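Local coordinates for hypothetical protein PAE2307 (PDB 1WVQ) that belongs to a family of adenosine-specific kinases and carries a stably phosphorylated histidine, at the interface of chains A and B and the interface of chains A and C. Residues are numbered along the deposited sequence; one frame, centred on the assembly and turned at random. Chains: chain A/B/C, hypothetical protein PAE2307.

Contact 1: the interface of chains A and B. Residues chain A 98, 163-165; chain B 36-37, 40-41.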
ATOM      1  N   ASN A  98     -11.319   7.440  -7.768  1.00  8.66           N
ATOM      2  CA  ASN A  98     -11.054   6.322  -8.669  1.00  9.26           C
ATOM      3  C   ASN A  98      -9.567   6.193  -9.001  1.00  9.23           C
ATOM      4  O   ASN A  98      -9.127   5.134  -9.443  1.00 10.26           O
ATOM      5  CB  ASN A  98     -11.793   6.482 -10.009  1.00  9.40           C
ATOM      6  CG  ASN A  98     -13.299   6.562  -9.864  1.00  9.76           C
ATOM      7  OD1 ASN A  98     -13.974   7.316 -10.567  1.00 12.55           O
ATOM      8  ND2 ASN A  98     -13.833   5.795  -8.920  1.00  9.22           N
ATOM      9  N   VAL A 163     -25.420   7.429  -5.219  1.00 17.75           N
ATOM     10  CA  VAL A 163     -24.146   6.965  -5.760  1.00 18.39           C
ATOM     11  C   VAL A 163     -23.918   5.485  -5.475  1.00 17.26           C
ATOM     12  O   VAL A 163     -23.123   4.832  -6.148  1.00 18.69           O
ATOM     13  CB  VAL A 163     -22.958   7.791  -5.213  1.00 18.90           C
ATOM     14  CG1 VAL A 163     -22.976   9.179  -5.832  1.00 20.16           C
ATOM     15  CG2 VAL A 163     -23.034   7.893  -3.703  1.00 19.09           C
ATOM     16  N   LYS A 164     -24.621   4.961  -4.477  1.00 16.26           N
ATOM     17  CA  LYS A 164     -24.522   3.551  -4.120  1.00 15.32           C
ATOM     18  C   LYS A 164     -23.112   3.091  -3.729  1.00 14.42           C
ATOM     19  O   LYS A 164     -22.712   1.962  -4.035  1.00 14.45           O
ATOM     20  CB  LYS A 164     -25.052   2.693  -5.278  1.00 18.06           C
ATOM     21  CG  LYS A 164     -26.525   2.952  -5.626  1.00 20.07           C
ATOM     22  CD  LYS A 164     -26.946   2.200  -6.891  1.00 23.03           C
ATOM     23  CE  LYS A 164     -28.451   2.262  -7.100  1.00 24.82           C
ATOM     24  NZ  LYS A 164     -28.979   3.643  -7.019  1.00 25.68           N
ATOM     25  N   TYR A 165     -22.362   3.964  -3.056  1.00 11.87           N
ATOM     26  CA  TYR A 165     -21.012   3.624  -2.611  1.00 11.67           C
ATOM     27  C   TYR A 165     -21.033   2.911  -1.261  1.00 11.10           C
ATOM     28  O   TYR A 165     -20.014   2.383  -0.811  1.00 11.69           O
ATOM     29  CB  TYR A 165     -20.136   4.875  -2.493  1.00 11.23           C
ATOM     30  CG  TYR A 165     -19.803   5.547  -3.809  1.00 11.26           C
ATOM     31  CD1 TYR A 165     -19.876   4.851  -5.017  1.00 11.95           C
ATOM     32  CD2 TYR A 165     -19.359   6.869  -3.839  1.00 11.43           C
ATOM     33  CE1 TYR A 165     -19.508   5.456  -6.218  1.00 13.47           C
ATOM     34  CE2 TYR A 165     -18.987   7.480  -5.029  1.00 13.58           C
ATOM     35  CZ  TYR A 165     -19.064   6.767  -6.214  1.00 13.14           C
ATOM     36  OH  TYR A 165     -18.690   7.372  -7.391  1.00 14.80           O
TER
ATOM     37  N   TYR B  36     -17.808  -5.114  -2.327  1.00  9.62           N
ATOM     38  CA  TYR B  36     -18.796  -4.336  -3.057  1.00 10.24           C
ATOM     39  C   TYR B  36     -18.275  -2.906  -3.208  1.00 10.42           C
ATOM     40  O   TYR B  36     -18.263  -2.345  -4.301  1.00 10.00           O
ATOM     41  CB  TYR B  36     -20.125  -4.307  -2.294  1.00 11.12           C
ATOM     42  CG  TYR B  36     -21.112  -3.304  -2.854  1.00 11.95           C
ATOM     43  CD1 TYR B  36     -21.943  -3.634  -3.927  1.00 12.02           C
ATOM     44  CD2 TYR B  36     -21.172  -2.006  -2.349  1.00 12.01           C
ATOM     45  CE1 TYR B  36     -22.810  -2.694  -4.484  1.00 13.45           C
ATOM     46  CE2 TYR B  36     -22.027  -1.060  -2.900  1.00 12.49           C
ATOM     47  CZ  TYR B  36     -22.841  -1.411  -3.966  1.00 13.06           C
ATOM     48  OH  TYR B  36     -23.675  -0.470  -4.516  1.00 14.27           O
ATOM     49  N   GLU B  37     -17.830  -2.328  -2.096  1.00 10.35           N
ATOM     50  CA  GLU B  37     -17.325  -0.960  -2.101  1.00  9.25           C
ATOM     51  C   GLU B  37     -16.058  -0.799  -2.928  1.00  9.32           C
ATOM     52  O   GLU B  37     -15.925   0.169  -3.678  1.00 10.26           O
ATOM     53  CB  GLU B  37     -17.082  -0.491  -0.668  1.00 10.37           C
ATOM     54  CG  GLU B  37     -18.370  -0.258   0.113  1.00 11.48           C
ATOM     55  CD  GLU B  37     -18.113   0.236   1.518  1.00 12.29           C
ATOM     56  OE1 GLU B  37     -17.228   1.095   1.690  1.00 12.65           O
ATOM     57  OE2 GLU B  37     -18.809  -0.224   2.446  1.00 13.35           O
ATOM     58  N   VAL B  40     -17.361  -0.747  -6.690  1.00 10.29           N
ATOM     59  CA  VAL B  40     -18.127   0.415  -7.122  1.00 11.22           C
ATOM     60  C   VAL B  40     -17.386   1.756  -7.051  1.00 11.40           C
ATOM     61  O   VAL B  40     -17.691   2.670  -7.814  1.00 12.26           O
ATOM     62  CB  VAL B  40     -19.483   0.489  -6.354  1.00 12.37           C
ATOM     63  CG1 VAL B  40     -19.268   0.984  -4.942  1.00 12.09           C
ATOM     64  CG2 VAL B  40     -20.475   1.357  -7.115  1.00 15.09           C
ATOM     65  N   THR B  41     -16.398   1.869  -6.164  1.00 10.73           N
ATOM     66  CA  THR B  41     -15.645   3.122  -6.036  1.00 10.89           C
ATOM     67  C   THR B  41     -14.363   3.153  -6.866  1.00 10.78           C
ATOM     68  O   THR B  41     -13.597   4.113  -6.801  1.00 11.16           O
ATOM     69  CB  THR B  41     -15.258   3.409  -4.576  1.00 10.13           C
ATOM     70  OG1 THR B  41     -14.427   2.350  -4.087  1.00 11.52           O
ATOM     71  CG2 THR B  41     -16.507   3.537  -3.709  1.00 11.72           C
TER
HETATM   72  O   HOH W   1     -17.346   3.130  -0.176  1.00 11.83           O
HETATM   73  O   HOH W   2     -16.807   5.465  -8.768  1.00 14.10           O
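The side-chain amide nitrogen ND2 of A:Asn98 bonds both the carbonyl oxygen of B:Thr41 and water 2. In this adenosine-specific kinase family member, the C-terminal tail of chain A here meets the end of helix 31-40 of chain B, part of a two-fold interface whose contacts recur with the chains exchanged. ND2 lies 2.7 Å from O of B:Thr41, which sits almost in the plane of the amide, yet the donor comes in well above the carbonyl plane and the bond is bent, 132° at the hydrogen. The approach of ND2 to water 2 is straighter, at 165°. That water also meets OH of A:Tyr165 and O of B:Val40.

The ring of A:Tyr165 is sandwiched between B:Thr41, whose methyl CG2 is 3.7 Å above one face, toward the rim, and its own chain's A:Val163, whose CB backs the centre of the other. In B:Thr41, OG1 stands between the backbone N and the carbonyl carbon (chi1 61°), where it donates to O of B:Glu37 at 2.7 Å. Threonine suits the place because one branch can donate to the helix carbonyl while the other offers a methyl to the ring. CG1 of B:Val40 adds an apolar contact, 3.9 Å from CD1 of A:Tyr165.

The hydroxyl OH of B:Tyr36 donates to O of A:Lys164 at 2.7 Å, slightly tilted from the carbonyl plane. Water 1 links O of A:Tyr165 to the carboxylate OE1 of B:Glu37.

Contact 2: the interface of chains A and C. Residues chain A 28-30, 33; chain C 155, 158-159, 165.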
ATOM      1  N   PHE A  28      11.702  14.240 -10.357  1.00  9.63           N
ATOM      2  CA  PHE A  28      12.198  13.414 -11.453  1.00  9.57           C
ATOM      3  C   PHE A  28      11.267  13.409 -12.665  1.00  9.76           C
ATOM      4  O   PHE A  28      10.052  13.285 -12.543  1.00 10.22           O
ATOM      5  CB  PHE A  28      12.453  11.985 -10.960  1.00 10.54           C
ATOM      6  CG  PHE A  28      13.172  11.114 -11.951  1.00 11.99           C
ATOM      7  CD1 PHE A  28      14.252  11.604 -12.682  1.00 14.29           C
ATOM      8  CD2 PHE A  28      12.795   9.785 -12.120  1.00 11.78           C
ATOM      9  CE1 PHE A  28      14.946  10.774 -13.568  1.00 16.17           C
ATOM     10  CE2 PHE A  28      13.484   8.950 -13.004  1.00 13.28           C
ATOM     11  CZ  PHE A  28      14.556   9.445 -13.724  1.00 13.43           C
ATOM     12  N   ILE A  29      11.872  13.544 -13.838  1.00 10.61           N
ATOM     13  CA  ILE A  29      11.154  13.605 -15.101  1.00 11.53           C
ATOM     14  C   ILE A  29      10.214  12.427 -15.368  1.00 10.35           C
ATOM     15  O   ILE A  29       9.199  12.586 -16.044  1.00 10.27           O
ATOM     16  CB  ILE A  29      12.168  13.768 -16.267  1.00 12.84           C
ATOM     17  CG1 ILE A  29      11.489  14.420 -17.468  1.00 16.11           C
ATOM     18  CG2 ILE A  29      12.766  12.428 -16.638  1.00 14.69           C
ATOM     19  CD1 ILE A  29      12.471  14.866 -18.546  1.00 17.79           C
ATOM     20  N   LYS A  30      10.533  11.255 -14.829  1.00  9.46           N
ATOM     21  CA  LYS A  30       9.687  10.085 -15.048  1.00  9.57           C
ATOM     22  C   LYS A  30       8.280  10.283 -14.473  1.00  9.46           C
ATOM     23  O   LYS A  30       7.358   9.551 -14.815  1.00  9.80           O
ATOM     24  CB  LYS A  30      10.344   8.838 -14.447  1.00  9.68           C
ATOM     25  CG  LYS A  30       9.711   7.520 -14.904  1.00  9.19           C
ATOM     26  CD  LYS A  30      10.638   6.324 -14.662  1.00  9.28           C
ATOM     27  CE  LYS A  30      10.783   5.962 -13.187  1.00  9.31           C
ATOM     28  NZ  LYS A  30       9.576   5.246 -12.674  1.00 10.23           N
ATOM     29  N   GLU A  33       5.334  10.328 -17.025  1.00  8.79           N
ATOM     30  CA  GLU A  33       4.917   9.048 -17.588  1.00  9.26           C
ATOM     31  C   GLU A  33       4.232   8.172 -16.545  1.00  8.41           C
ATOM     32  O   GLU A  33       3.232   7.513 -16.841  1.00  9.04           O
ATOM     33  CB  GLU A  33       6.114   8.312 -18.194  1.00  9.98           C
ATOM     34  CG  GLU A  33       6.700   9.044 -19.398  1.00  9.89           C
ATOM     35  CD  GLU A  33       7.495   8.145 -20.333  1.00 12.87           C
ATOM     36  OE1 GLU A  33       7.300   6.911 -20.306  1.00 12.47           O
ATOM     37  OE2 GLU A  33       8.298   8.689 -21.115  1.00 13.29           O
TER
ATOM     38  N   ARG C 155      12.827  13.201 -24.139  1.00 13.70           N
ATOM     39  CA  ARG C 155      12.565  12.774 -22.764  1.00 13.69           C
ATOM     40  C   ARG C 155      12.264  11.270 -22.734  1.00 13.08           C
ATOM     41  O   ARG C 155      12.695  10.553 -21.826  1.00 12.35           O
ATOM     42  CB  ARG C 155      11.386  13.580 -22.200  1.00 15.76           C
ATOM     43  CG  ARG C 155      10.819  13.105 -20.874  1.00 17.94           C
ATOM     44  CD  ARG C 155       9.764  12.032 -21.069  1.00 20.09           C
ATOM     45  NE  ARG C 155       8.549  12.494 -21.739  1.00 23.78           N
ATOM     46  CZ  ARG C 155       7.747  13.448 -21.281  1.00 21.69           C
ATOM     47  NH1 ARG C 155       8.042  14.067 -20.144  1.00 26.83           N
ATOM     48  NH2 ARG C 155       6.611  13.743 -21.918  1.00 19.13           N
ATOM     49  N   PHE C 158      15.496   9.337 -23.269  1.00 13.34           N
ATOM     50  CA  PHE C 158      16.313   9.389 -22.064  1.00 13.73           C
ATOM     51  C   PHE C 158      15.897   8.286 -21.090  1.00 13.24           C
ATOM     52  O   PHE C 158      16.736   7.560 -20.550  1.00 12.65           O
ATOM     53  CB  PHE C 158      16.152  10.751 -21.382  1.00 14.85           C
ATOM     54  CG  PHE C 158      16.736  10.807 -20.002  1.00 16.85           C
ATOM     55  CD1 PHE C 158      18.115  10.879 -19.814  1.00 17.88           C
ATOM     56  CD2 PHE C 158      15.909  10.774 -18.882  1.00 17.29           C
ATOM     57  CE1 PHE C 158      18.660  10.912 -18.533  1.00 18.26           C
ATOM     58  CE2 PHE C 158      16.444  10.807 -17.597  1.00 18.12           C
ATOM     59  CZ  PHE C 158      17.825  10.878 -17.423  1.00 18.54           C
ATOM     60  N   LEU C 159      14.593   8.170 -20.865  1.00 11.76           N
ATOM     61  CA  LEU C 159      14.068   7.182 -19.936  1.00 11.73           C
ATOM     62  C   LEU C 159      14.238   5.756 -20.420  1.00 12.08           C
ATOM     63  O   LEU C 159      14.293   4.825 -19.622  1.00 11.89           O
ATOM     64  CB  LEU C 159      12.583   7.456 -19.666  1.00 11.32           C
ATOM     65  CG  LEU C 159      12.258   8.760 -18.936  1.00 11.77           C
ATOM     66  CD1 LEU C 159      10.750   8.981 -18.925  1.00 13.42           C
ATOM     67  CD2 LEU C 159      12.816   8.707 -17.518  1.00 12.61           C
ATOM     68  N   TYR C 165      14.486   3.050 -17.432  1.00 11.35           N
ATOM     69  CA  TYR C 165      13.372   2.818 -16.511  1.00 11.08           C
ATOM     70  C   TYR C 165      12.071   2.545 -17.264  1.00 10.93           C
ATOM     71  O   TYR C 165      11.060   2.181 -16.664  1.00 11.70           O
ATOM     72  CB  TYR C 165      13.169   4.016 -15.582  1.00 11.12           C
ATOM     73  CG  TYR C 165      14.305   4.272 -14.616  1.00 12.04           C
ATOM     74  CD1 TYR C 165      15.120   3.233 -14.161  1.00 13.55           C
ATOM     75  CD2 TYR C 165      14.525   5.550 -14.108  1.00 12.78           C
ATOM     76  CE1 TYR C 165      16.122   3.466 -13.220  1.00 15.23           C
ATOM     77  CE2 TYR C 165      15.519   5.794 -13.169  1.00 14.75           C
ATOM     78  CZ  TYR C 165      16.312   4.752 -12.728  1.00 13.09           C
ATOM     79  OH  TYR C 165      17.287   5.004 -11.788  1.00 16.33           O
TER
HETATM   80  O   HOH W   3       9.511   2.981 -14.536  1.00 11.47           O
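A:Ile29 lays its CD1 methyl against the aliphatic stem of C:Arg155, 3.4 Å from CG, the two side chains running obliquely to each other. Here a loop of this adenosine-specific kinase family protein, with the first turn of helix 31-40, packs on helix 149-162 and the tail of another copy. CG1 of A:Ile29 is anti to the backbone N (chi1 -156°), which carries CD1 to the arginine, while CG2 turns to CD2 of C:Leu159 at 3.8 Å and to the ring of C:Phe158. A beta-branched residue can thus send one arm to the arginine and the other to the leucine and phenylalanine. An alanine here would probably open a gap between C:Arg155 and C:Leu159, and leave the arginine stem freer to turn.

A:Glu33 and C:Leu159 meet tip to tip, with CD of the glutamate 3.6 Å from CD1. A:Glu33 and C:Arg155 run antiparallel alongside one another; their salt bridge is long, NE to OE2 3.9 Å, and carboxylate and guanidinium planes stand 86° apart, so charge attraction is likely to outweigh directed bonding.

The rings of A:Phe28 and C:Tyr165 meet edge to edge, their planes steeply inclined, with CE2 of the phenylalanine 3.7 Å from CD2 of the tyrosine. A:Lys30 crosses that tyrosine at about a right angle, its CD 3.5 Å from CB. Bends at chi3 and chi4 bring NZ to water 3, which also bonds O of C:Tyr165.

Contact 3: the interface of chains A and C. Residues chain A 25-26, 111, 133-134; chain C 112-114, 137, 139.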
ATOM      1  N   GLN A  25       2.967  17.403  -5.602  1.00  7.74           N
ATOM      2  CA  GLN A  25       4.397  17.622  -5.768  1.00  8.61           C
ATOM      3  C   GLN A  25       5.073  16.272  -5.913  1.00  7.62           C
ATOM      4  O   GLN A  25       4.714  15.315  -5.230  1.00  8.26           O
ATOM      5  CB  GLN A  25       4.959  18.360  -4.552  1.00  8.13           C
ATOM      6  CG  GLN A  25       6.385  18.873  -4.712  1.00  9.70           C
ATOM      7  CD  GLN A  25       6.870  19.554  -3.447  1.00  9.22           C
ATOM      8  OE1 GLN A  25       6.278  20.538  -2.993  1.00 10.17           O
ATOM      9  NE2 GLN A  25       7.938  19.029  -2.863  1.00  9.53           N
ATOM     10  N   ALA A  26       6.048  16.202  -6.811  1.00  7.55           N
ATOM     11  CA  ALA A  26       6.781  14.968  -7.053  1.00  8.67           C
ATOM     12  C   ALA A  26       8.247  15.316  -7.247  1.00  8.86           C
ATOM     13  O   ALA A  26       8.771  16.210  -6.580  1.00 10.25           O
ATOM     14  CB  ALA A  26       6.229  14.276  -8.293  1.00 10.33           C
ATOM     15  N   ARG A 111       3.675  14.508  -2.412  1.00  8.34           N
ATOM     16  CA  ARG A 111       2.601  15.308  -1.825  1.00  8.57           C
ATOM     17  C   ARG A 111       1.419  15.477  -2.770  1.00  7.99           C
ATOM     18  O   ARG A 111       1.584  15.499  -3.980  1.00  8.46           O
ATOM     19  CB  ARG A 111       3.104  16.720  -1.477  1.00  9.87           C
ATOM     20  CG  ARG A 111       4.494  16.779  -0.874  1.00 10.49           C
ATOM     21  CD  ARG A 111       4.967  18.219  -0.714  1.00 10.06           C
ATOM     22  NE  ARG A 111       4.307  18.891   0.403  1.00  9.76           N
ATOM     23  CZ  ARG A 111       4.475  20.174   0.698  1.00  8.72           C
ATOM     24  NH1 ARG A 111       5.277  20.923  -0.045  1.00 10.41           N
ATOM     25  NH2 ARG A 111       3.846  20.706   1.737  1.00  8.24           N
ATOM     26  N   GLY A 133       7.493  28.007  -4.463  1.00 10.86           N
ATOM     27  CA  GLY A 133       7.018  26.788  -3.837  1.00 11.62           C
ATOM     28  C   GLY A 133       5.588  26.957  -3.359  1.00 11.15           C
ATOM     29  O   GLY A 133       5.134  28.077  -3.112  1.00 11.18           O
ATOM     30  N   VAL A 134       4.874  25.846  -3.228  1.00 11.35           N
ATOM     31  CA  VAL A 134       3.490  25.886  -2.777  1.00 11.08           C
ATOM     32  C   VAL A 134       3.392  25.918  -1.257  1.00 11.63           C
ATOM     33  O   VAL A 134       3.898  25.031  -0.573  1.00 12.04           O
ATOM     34  CB  VAL A 134       2.703  24.663  -3.304  1.00 10.70           C
ATOM     35  CG1 VAL A 134       1.302  24.639  -2.706  1.00 10.82           C
ATOM     36  CG2 VAL A 134       2.626  24.714  -4.821  1.00 10.92           C
TER
ATOM     37  N   ILE C 112       5.828  14.201   3.588  1.00  8.98           N
ATOM     38  CA  ILE C 112       7.136  14.224   2.941  1.00  9.07           C
ATOM     39  C   ILE C 112       7.100  15.539   2.168  1.00  9.40           C
ATOM     40  O   ILE C 112       6.360  15.677   1.199  1.00 10.26           O
ATOM     41  CB  ILE C 112       7.350  13.044   1.972  1.00  9.46           C
ATOM     42  CG1 ILE C 112       7.356  11.722   2.753  1.00 10.01           C
ATOM     43  CG2 ILE C 112       8.673  13.235   1.221  1.00 10.08           C
ATOM     44  CD1 ILE C 112       7.516  10.480   1.886  1.00 10.58           C
ATOM     45  N   PHE C 113       7.887  16.511   2.620  1.00  7.97           N
ATOM     46  CA  PHE C 113       7.917  17.836   2.008  1.00  8.65           C
ATOM     47  C   PHE C 113       8.690  17.899   0.702  1.00  8.92           C
ATOM     48  O   PHE C 113       8.352  18.686  -0.183  1.00  9.74           O
ATOM     49  CB  PHE C 113       8.529  18.849   2.983  1.00  8.94           C
ATOM     50  CG  PHE C 113       7.774  18.990   4.282  1.00  8.83           C
ATOM     51  CD1 PHE C 113       6.502  19.550   4.308  1.00  9.48           C
ATOM     52  CD2 PHE C 113       8.352  18.586   5.484  1.00  9.97           C
ATOM     53  CE1 PHE C 113       5.813  19.708   5.512  1.00  9.27           C
ATOM     54  CE2 PHE C 113       7.673  18.741   6.695  1.00  9.93           C
ATOM     55  CZ  PHE C 113       6.405  19.303   6.707  1.00  9.81           C
ATOM     56  N   ALA C 114       9.732  17.081   0.587  1.00  8.44           N
ATOM     57  CA  ALA C 114      10.552  17.077  -0.613  1.00  9.01           C
ATOM     58  C   ALA C 114      11.474  15.871  -0.713  1.00  8.79           C
ATOM     59  O   ALA C 114      11.855  15.275   0.288  1.00  9.19           O
ATOM     60  CB  ALA C 114      11.385  18.361  -0.670  1.00 10.96           C
ATOM     61  N   VAL C 137       8.331  24.299   0.824  1.00 10.57           N
ATOM     62  CA  VAL C 137       9.680  24.199   0.289  1.00  9.74           C
ATOM     63  C   VAL C 137       9.717  24.827  -1.094  1.00  9.30           C
ATOM     64  O   VAL C 137       8.686  25.040  -1.731  1.00 10.93           O
ATOM     65  CB  VAL C 137      10.160  22.719   0.157  1.00  9.98           C
ATOM     66  CG1 VAL C 137      10.130  22.026   1.513  1.00 11.39           C
ATOM     67  CG2 VAL C 137       9.294  21.968  -0.858  1.00 12.28           C
ATOM     68  N   ASP C 139      11.564  23.790  -4.263  1.00 11.18           N
ATOM     69  CA  ASP C 139      12.339  22.734  -4.900  1.00 11.29           C
ATOM     70  C   ASP C 139      12.715  23.078  -6.336  1.00 11.04           C
ATOM     71  O   ASP C 139      11.885  23.023  -7.233  1.00 11.21           O
ATOM     72  CB  ASP C 139      11.511  21.447  -4.856  1.00 11.49           C
ATOM     73  CG  ASP C 139      12.279  20.228  -5.330  1.00 12.90           C
ATOM     74  OD1 ASP C 139      13.390  20.377  -5.875  1.00 12.31           O
ATOM     75  OD2 ASP C 139      11.756  19.107  -5.162  1.00 12.78           O
TER
HETATM   76  O   HOH W   4       6.173  23.541  -0.766  1.00 10.02           O
HETATM   77  O   HOH W   5       9.960  17.196  -4.095  1.00 10.64           O
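A:Gln25 reaches from the end of strand 20-25 to the main chain of C:Phe113, at a contact between strands of two copies of the kinase-family protein. Its CB rests 3.8 Å from CD of A:Arg111, a neighbour in the same chain. CG is anti to the backbone N (chi1 -169°) and continues an extended chain, which carries the amide out to chain C. There CD stays beside the arginine stem, and the two polar ends part company. OE1 accepts a bond from the guanidinium NH1 of A:Arg111, 3.1 Å away, with the donor above the carbonyl plane; this bond within the chain is likely to fix which end of the amide faces the partner. NE2 donates to O of C:Phe113 at 2.7 Å, bent to 130° at the hydrogen, and lies 3.8 Å from the methyl CG2 of C:Val137. NE2 also bonds water 5, which leads to O of A:Ala26 and OD2 of C:Asp139. Glutamine suits the place because it accepts and donates at one tip.

The guanidinium of A:Arg111 covers the ring edge of C:Phe113, the planes 81° apart and CD1 of C:Phe113 lying 3.8 Å above the guanidinium plane, toward its rim. NH1 also meets water 4, which is bonded to N of C:Val137 at 2.8 Å and to O of A:Val134.

Contacts 2 and 3 belong to one interface, between chains A and C, their C-alpha centres about 19 Å apart; contact 1, with chain B, lies about 34 Å from contact 2 and 31 Å from contact 3. Because the copies are alike, helix 31-40 and the tail tyrosine serve both interfaces: A:Tyr165 meets B:Thr41 in contact 1, and C:Tyr165 meets A:Phe28 and A:Lys30 in contact 2. In contact 3, strand 111-116 and strand 131-139 contribute from both chains. Two kinds of interface let each copy join others within the six-chain deposited assembly, which may reflect a biological hexamer, though the structure alone does not show this.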